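Local coordinates for alkaline serine protease (Pseudoalteromonas sp., PDB 1WVM) that cleaves peptide bonds as a cold-adapted, subtilisin-like serine endopeptidase from an Antarctic bacterium and is inhibited by chymostatin, at the interface of chains A and B. Coordinates in Å, arbitrary orientation; residue numbers count along the deposited sequence, not the author numbering. Chains: chain A/B, alkaline serine protease.

Contact 1: the interface of chains A and B. Residues chain A 136-138; chain B 163-164, 192.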
loop_
_atom_site.group_PDB
_atom_site.type_symbol
_atom_site.label_atom_id
_atom_site.label_comp_id
_atom_site.label_asym_id
_atom_site.label_seq_id
_atom_site.Cartn_x
_atom_site.Cartn_y
_atom_site.Cartn_z
ATOM N N THR A 136 6.292 -4.470 -2.087
ATOM C CA THR A 136 7.738 -4.248 -2.081
ATOM C C THR A 136 8.426 -4.971 -3.236
ATOM O O THR A 136 7.892 -5.935 -3.788
ATOM C CB THR A 136 8.390 -4.716 -0.754
ATOM O OG1 THR A 136 8.521 -6.144 -0.751
ATOM C CG2 THR A 136 7.548 -4.289 0.433
ATOM N N THR A 137 9.614 -4.502 -3.606
ATOM C CA THR A 137 10.356 -5.114 -4.698
ATOM C C THR A 137 10.861 -6.499 -4.304
ATOM O O THR A 137 10.804 -7.436 -5.096
ATOM C CB THR A 137 11.565 -4.254 -5.105
ATOM O OG1 THR A 137 11.123 -2.925 -5.403
ATOM C CG2 THR A 137 12.241 -4.840 -6.333
ATOM N N THR A 138 11.353 -6.625 -3.077
ATOM C CA THR A 138 11.871 -7.901 -2.603
ATOM C C THR A 138 10.785 -8.973 -2.631
ATOM O O THR A 138 11.041 -10.115 -3.015
ATOM C CB THR A 138 12.415 -7.789 -1.168
ATOM O OG1 THR A 138 13.441 -6.789 -1.121
ATOM C CG2 THR A 138 13.008 -9.119 -0.724
ATOM N N SER B 163 13.085 -1.736 0.232
ATOM C CA SER B 163 12.657 -1.919 -1.152
ATOM C C SER B 163 11.164 -1.711 -1.357
ATOM O O SER B 163 10.633 -2.068 -2.407
ATOM C CB SER B 163 13.018 -3.322 -1.637
ATOM O OG SER B 163 12.142 -4.278 -1.062
ATOM N N SER B 164 10.485 -1.138 -0.369
ATOM C CA SER B 164 9.047 -0.926 -0.488
ATOM C C SER B 164 8.702 0.104 -1.553
ATOM O O SER B 164 9.471 1.026 -1.824
ATOM C CB SER B 164 8.445 -0.498 0.857
ATOM O OG SER B 164 8.886 0.789 1.248
ATOM N N TYR B 192 14.963 1.717 -2.437
ATOM C CA TYR B 192 15.472 1.144 -3.675
ATOM C C TYR B 192 14.479 0.135 -4.242
ATOM O O TYR B 192 14.150 -0.863 -3.596
ATOM C CB TYR B 192 16.839 0.484 -3.426
ATOM C CG TYR B 192 16.891 -0.419 -2.210
ATOM C CD1 TYR B 192 16.981 0.110 -0.921
ATOM C CD2 TYR B 192 16.829 -1.805 -2.349
ATOM C CE1 TYR B 192 17.007 -0.721 0.200
ATOM C CE2 TYR B 192 16.854 -2.644 -1.236
ATOM C CZ TYR B 192 16.942 -2.095 0.032
ATOM O OH TYR B 192 16.953 -2.919 1.135
#
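B:Ser163 of one subtilase copy faces the start of helix 137-148 of the other and bonds to it through both its carbonyl and its hydroxyl. The pairing need not be the biological dimer.

The carbonyl B:Ser163 O takes two bonds. A:Thr137 N gives it a nearly straight one at 2.9 Å, although the donor lies 41° out of the carbonyl plane. This backbone bond goes with an antiparallel beta bridge between A:Thr136 and B:Ser164. The hydroxyl A:Thr137 OG1 reaches the same oxygen at 3.2 Å, and this second donor does lie in the carbonyl plane. One acceptor is thus held by two groups of a single residue.

The hydroxyl B:Ser163 OG makes two more. It accepts from the amide A:Thr138 N at 3.2 Å. It also shares a hydrogen bond of 2.8 Å with A:Thr138 OG1, whose direction is not settled. Chi1 of 74° swings OG between the serine's own N and carbonyl carbon, which turns it toward the first turn of the helix. There it probably caps an amide of the helix N-terminus.

Apolar contact is slight. The methyl A:Thr136 CG2 rests 3.8 Å from B:Ser164 CA.

Contact 2: the interface of chains A and B. Residues chain A 165, 167, 193-194; chain B 136-137, 140-141.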
loop_
_atom_site.group_PDB
_atom_site.type_symbol
_atom_site.label_atom_id
_atom_site.label_comp_id
_atom_site.label_asym_id
_atom_site.label_seq_id
_atom_site.Cartn_x
_atom_site.Cartn_y
_atom_site.Cartn_z
ATOM N N TYR A 165 -5.454 -1.940 -4.597
ATOM C CA TYR A 165 -4.718 -3.168 -4.850
ATOM C C TYR A 165 -4.366 -3.811 -3.521
ATOM O O TYR A 165 -3.829 -3.156 -2.627
ATOM C CB TYR A 165 -3.402 -2.881 -5.577
ATOM C CG TYR A 165 -3.539 -2.392 -6.997
ATOM C CD1 TYR A 165 -3.986 -3.238 -8.011
ATOM C CD2 TYR A 165 -3.190 -1.086 -7.332
ATOM C CE1 TYR A 165 -4.080 -2.797 -9.328
ATOM C CE2 TYR A 165 -3.279 -0.635 -8.640
ATOM C CZ TYR A 165 -3.721 -1.492 -9.634
ATOM O OH TYR A 165 -3.798 -1.041 -10.934
ATOM N N TYR A 167 -2.210 -6.953 -1.851
ATOM C CA TYR A 167 -1.100 -7.829 -2.198
ATOM C C TYR A 167 -1.126 -8.993 -1.220
ATOM O O TYR A 167 -1.536 -8.832 -0.069
ATOM C CB TYR A 167 0.209 -7.037 -2.117
ATOM C CG TYR A 167 0.250 -5.900 -3.118
ATOM C CD1 TYR A 167 0.786 -6.084 -4.394
ATOM C CD2 TYR A 167 -0.311 -4.659 -2.811
ATOM C CE1 TYR A 167 0.759 -5.057 -5.346
ATOM C CE2 TYR A 167 -0.346 -3.628 -3.753
ATOM C CZ TYR A 167 0.188 -3.836 -5.015
ATOM O OH TYR A 167 0.143 -2.822 -5.953
ATOM N N THR A 193 -9.997 -4.214 -9.726
ATOM C CA THR A 193 -8.733 -3.670 -10.218
ATOM C C THR A 193 -8.368 -4.275 -11.564
ATOM O O THR A 193 -9.002 -5.230 -12.018
ATOM C CB THR A 193 -7.565 -3.996 -9.269
ATOM O OG1 THR A 193 -7.178 -5.367 -9.451
ATOM C CG2 THR A 193 -7.970 -3.775 -7.815
ATOM N N ASP A 194 -7.333 -3.727 -12.197
ATOM C CA ASP A 194 -6.899 -4.262 -13.476
ATOM C C ASP A 194 -6.035 -5.502 -13.274
ATOM O O ASP A 194 -5.470 -6.040 -14.225
ATOM C CB ASP A 194 -6.157 -3.206 -14.317
ATOM C CG ASP A 194 -5.047 -2.503 -13.561
ATOM O OD1 ASP A 194 -4.657 -2.962 -12.467
ATOM O OD2 ASP A 194 -4.553 -1.477 -14.086
ATOM N N THR B 136 -3.880 2.123 -6.001
ATOM C CA THR B 136 -5.230 1.800 -6.471
ATOM C C THR B 136 -5.308 1.894 -7.986
ATOM O O THR B 136 -4.504 2.584 -8.617
ATOM C CB THR B 136 -6.297 2.760 -5.909
ATOM O OG1 THR B 136 -6.245 4.002 -6.626
ATOM C CG2 THR B 136 -6.064 3.028 -4.424
ATOM N N THR B 137 -6.285 1.206 -8.568
ATOM C CA THR B 137 -6.467 1.232 -10.013
ATOM C C THR B 137 -6.994 2.594 -10.456
ATOM O O THR B 137 -6.634 3.081 -11.529
ATOM C CB THR B 137 -7.446 0.135 -10.478
ATOM O OG1 THR B 137 -6.891 -1.149 -10.179
ATOM C CG2 THR B 137 -7.688 0.231 -11.981
ATOM N N ARG B 140 -3.883 4.728 -10.639
ATOM C CA ARG B 140 -3.038 4.287 -11.742
ATOM C C ARG B 140 -3.601 4.776 -13.073
ATOM O O ARG B 140 -2.872 5.334 -13.893
ATOM C CB ARG B 140 -2.920 2.758 -11.749
ATOM C CG ARG B 140 -1.850 2.230 -12.702
ATOM C CD ARG B 140 -1.877 0.708 -12.808
ATOM N NE ARG B 140 -1.668 0.037 -11.525
ATOM C CZ ARG B 140 -0.510 -0.021 -10.871
ATOM N NH1 ARG B 140 0.573 0.555 -11.371
ATOM N NH2 ARG B 140 -0.432 -0.662 -9.712
ATOM N N ASN B 141 -4.901 4.576 -13.279
ATOM C CA ASN B 141 -5.554 5.002 -14.516
ATOM C C ASN B 141 -5.518 6.521 -14.707
ATOM O O ASN B 141 -5.171 7.012 -15.781
ATOM C CB ASN B 141 -7.017 4.550 -14.533
ATOM C CG ASN B 141 -7.179 3.061 -14.773
ATOM O OD1 ASN B 141 -8.270 2.516 -14.590
ATOM N ND2 ASN B 141 -6.111 2.400 -15.196
HETATM O O HOH W 1 -6.086 -0.136 -16.007
#
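The phenol of A:Tyr165 meets B:Arg140 and B:Thr137 on helix 137-148 of the partner subtilase, in a crystal interface that need not be the biological dimer. The tight part centres on the phenol. B:Arg140 NE donates to A:Tyr165 OH at 2.5 Å, a short bond, with the oxygen almost exactly in the guanidinium plane. The arginine chain bends at chi3 (-59°), which brings NE to the phenol. The guanidinium comes over one ring face, but the planes are 57° apart and do not stack. The opposite face, toward its CD2-CE2 rim, packs on the backbone of B:Thr136, with CD2 of A:Tyr165 3.6 Å from B:Thr136 CA. B:Thr137 OG1 lies over that same face, 3.2 Å from A:Tyr165 OH, at an angle poor for a hydrogen bond.

The phenol donates a hydrogen bond to A:Asp194 OD1 at 2.6 Å, on the syn side but 29° out of the carboxylate plane. A:Asp194, itself in the contact, probably fixes the direction of the phenol hydrogen and so holds the ring for the arginine.

The other flank is looser and wetter. A:Asp194 N makes a weak bond to B:Thr137 OG1. Water 1 lies 2.8 Å from A:Asp194 OD2 and 2.7 Å from B:Asn141 ND2.

Contact 3: the interface of chains A and B. Residues chain A 163-165, 192; chain B 135-137.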
loop_
_atom_site.group_PDB
_atom_site.type_symbol
_atom_site.label_atom_id
_atom_site.label_comp_id
_atom_site.label_asym_id
_atom_site.label_seq_id
_atom_site.Cartn_x
_atom_site.Cartn_y
_atom_site.Cartn_z
ATOM N N SER A 163 -11.249 0.256 -5.569
ATOM C CA SER A 163 -10.293 -0.155 -6.592
ATOM C C SER A 163 -8.880 -0.364 -6.070
ATOM O O SER A 163 -7.941 -0.510 -6.862
ATOM C CB SER A 163 -10.247 0.887 -7.712
ATOM O OG SER A 163 -9.533 2.033 -7.287
ATOM N N SER A 164 -8.713 -0.388 -4.751
ATOM C CA SER A 164 -7.378 -0.557 -4.196
ATOM C C SER A 164 -6.776 -1.921 -4.487
ATOM O O SER A 164 -7.485 -2.921 -4.628
ATOM C CB SER A 164 -7.380 -0.306 -2.683
ATOM O OG SER A 164 -8.104 -1.300 -1.985
ATOM N N TYR A 165 -5.454 -1.940 -4.597
ATOM C CA TYR A 165 -4.718 -3.168 -4.850
ATOM C C TYR A 165 -4.366 -3.811 -3.521
ATOM O O TYR A 165 -3.829 -3.156 -2.627
ATOM C CB TYR A 165 -3.402 -2.881 -5.577
ATOM C CG TYR A 165 -3.539 -2.392 -6.997
ATOM C CD1 TYR A 165 -3.986 -3.238 -8.011
ATOM C CD2 TYR A 165 -3.190 -1.086 -7.332
ATOM C CE1 TYR A 165 -4.080 -2.797 -9.328
ATOM C CE2 TYR A 165 -3.279 -0.635 -8.640
ATOM C CZ TYR A 165 -3.721 -1.492 -9.634
ATOM O OH TYR A 165 -3.798 -1.041 -10.934
ATOM N N TYR A 192 -12.238 -4.140 -7.100
ATOM C CA TYR A 192 -12.118 -4.189 -8.550
ATOM C C TYR A 192 -10.847 -3.480 -9.014
ATOM O O TYR A 192 -10.637 -2.301 -8.728
ATOM C CB TYR A 192 -13.362 -3.557 -9.200
ATOM C CG TYR A 192 -13.660 -2.136 -8.759
ATOM C CD1 TYR A 192 -14.270 -1.873 -7.532
ATOM C CD2 TYR A 192 -13.311 -1.053 -9.563
ATOM C CE1 TYR A 192 -14.525 -0.562 -7.116
ATOM C CE2 TYR A 192 -13.559 0.256 -9.158
ATOM C CZ TYR A 192 -14.165 0.494 -7.936
ATOM O OH TYR A 192 -14.411 1.791 -7.543
ATOM N N SER B 135 -1.786 1.637 -3.132
ATOM C CA SER B 135 -1.919 1.849 -4.569
ATOM C C SER B 135 -3.331 1.450 -4.993
ATOM O O SER B 135 -3.927 0.550 -4.401
ATOM C CB SER B 135 -0.871 1.023 -5.331
ATOM O OG SER B 135 -0.823 -0.325 -4.882
ATOM N N THR B 136 -3.880 2.123 -6.001
ATOM C CA THR B 136 -5.230 1.800 -6.471
ATOM C C THR B 136 -5.308 1.894 -7.986
ATOM O O THR B 136 -4.504 2.584 -8.617
ATOM C CB THR B 136 -6.297 2.760 -5.909
ATOM O OG1 THR B 136 -6.245 4.002 -6.626
ATOM C CG2 THR B 136 -6.064 3.028 -4.424
ATOM N N THR B 137 -6.285 1.206 -8.568
ATOM C CA THR B 137 -6.467 1.232 -10.013
ATOM C C THR B 137 -6.994 2.594 -10.456
ATOM O O THR B 137 -6.634 3.081 -11.529
ATOM C CB THR B 137 -7.446 0.135 -10.478
ATOM O OG1 THR B 137 -6.891 -1.149 -10.179
ATOM C CG2 THR B 137 -7.688 0.231 -11.981
HETATM O O HOH W 2 -2.695 -0.804 -1.843
#
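B:Ser135 O is gripped by the amide A:Tyr165 N and by water 2, at one end of an antiparallel beta bridge between two subtilase chains. The hydrogen bond from A:Tyr165 N to B:Ser135 O is 2.9 Å long and nearly straight at the hydrogen (177°). Water 2 sits 3.1 Å from B:Ser135 O. The same water bonds to A:Tyr165 O at 2.7 Å and to B:Ser135 N, so it ties the two backbones together a second time.

At the other end of the bridge, B:Thr137 N bonds to A:Ser163 O at 2.9 Å. This donor lies 42° above the carbonyl plane. The two backbone bonds flank the paired residues A:Ser164 and B:Thr136. Between those two the touch is apolar: the methyl B:Thr136 CG2 lies 3.8 Å from A:Ser164 CA.

The tyrosine side chain runs alongside the partner backbone. With chi1 at -68°, CG stands beside its own N and opposite the carbonyl carbon, which lays the ring along the segment from B:Ser135 to B:Thr137. An alanine here could keep the backbone bond of A:Tyr165, but that segment would probably lose the ring that covers it, and B:Arg140 NE its phenol acceptor. CD2 of A:Tyr165 comes within 3.7 Å of B:Ser135 CB.

Contacts 2 and 3 overlap. Their C-alpha centres lie about 3 Å apart, and they share A:Tyr165, B:Thr136 and B:Thr137. Contact 1 is some 18 Å from contact 2 and 19 Å from contact 3, centre to centre. Contact 3 is largely the two-fold twin of contact 1. Chain B gives the loop at B:Ser163 in contact 1, and chain A gives the same loop in contact 3. The start of helix 137-148 comes from the other chain each time. Such symmetry would suit a homodimer, but the structure alone does not show that the enzyme works as one.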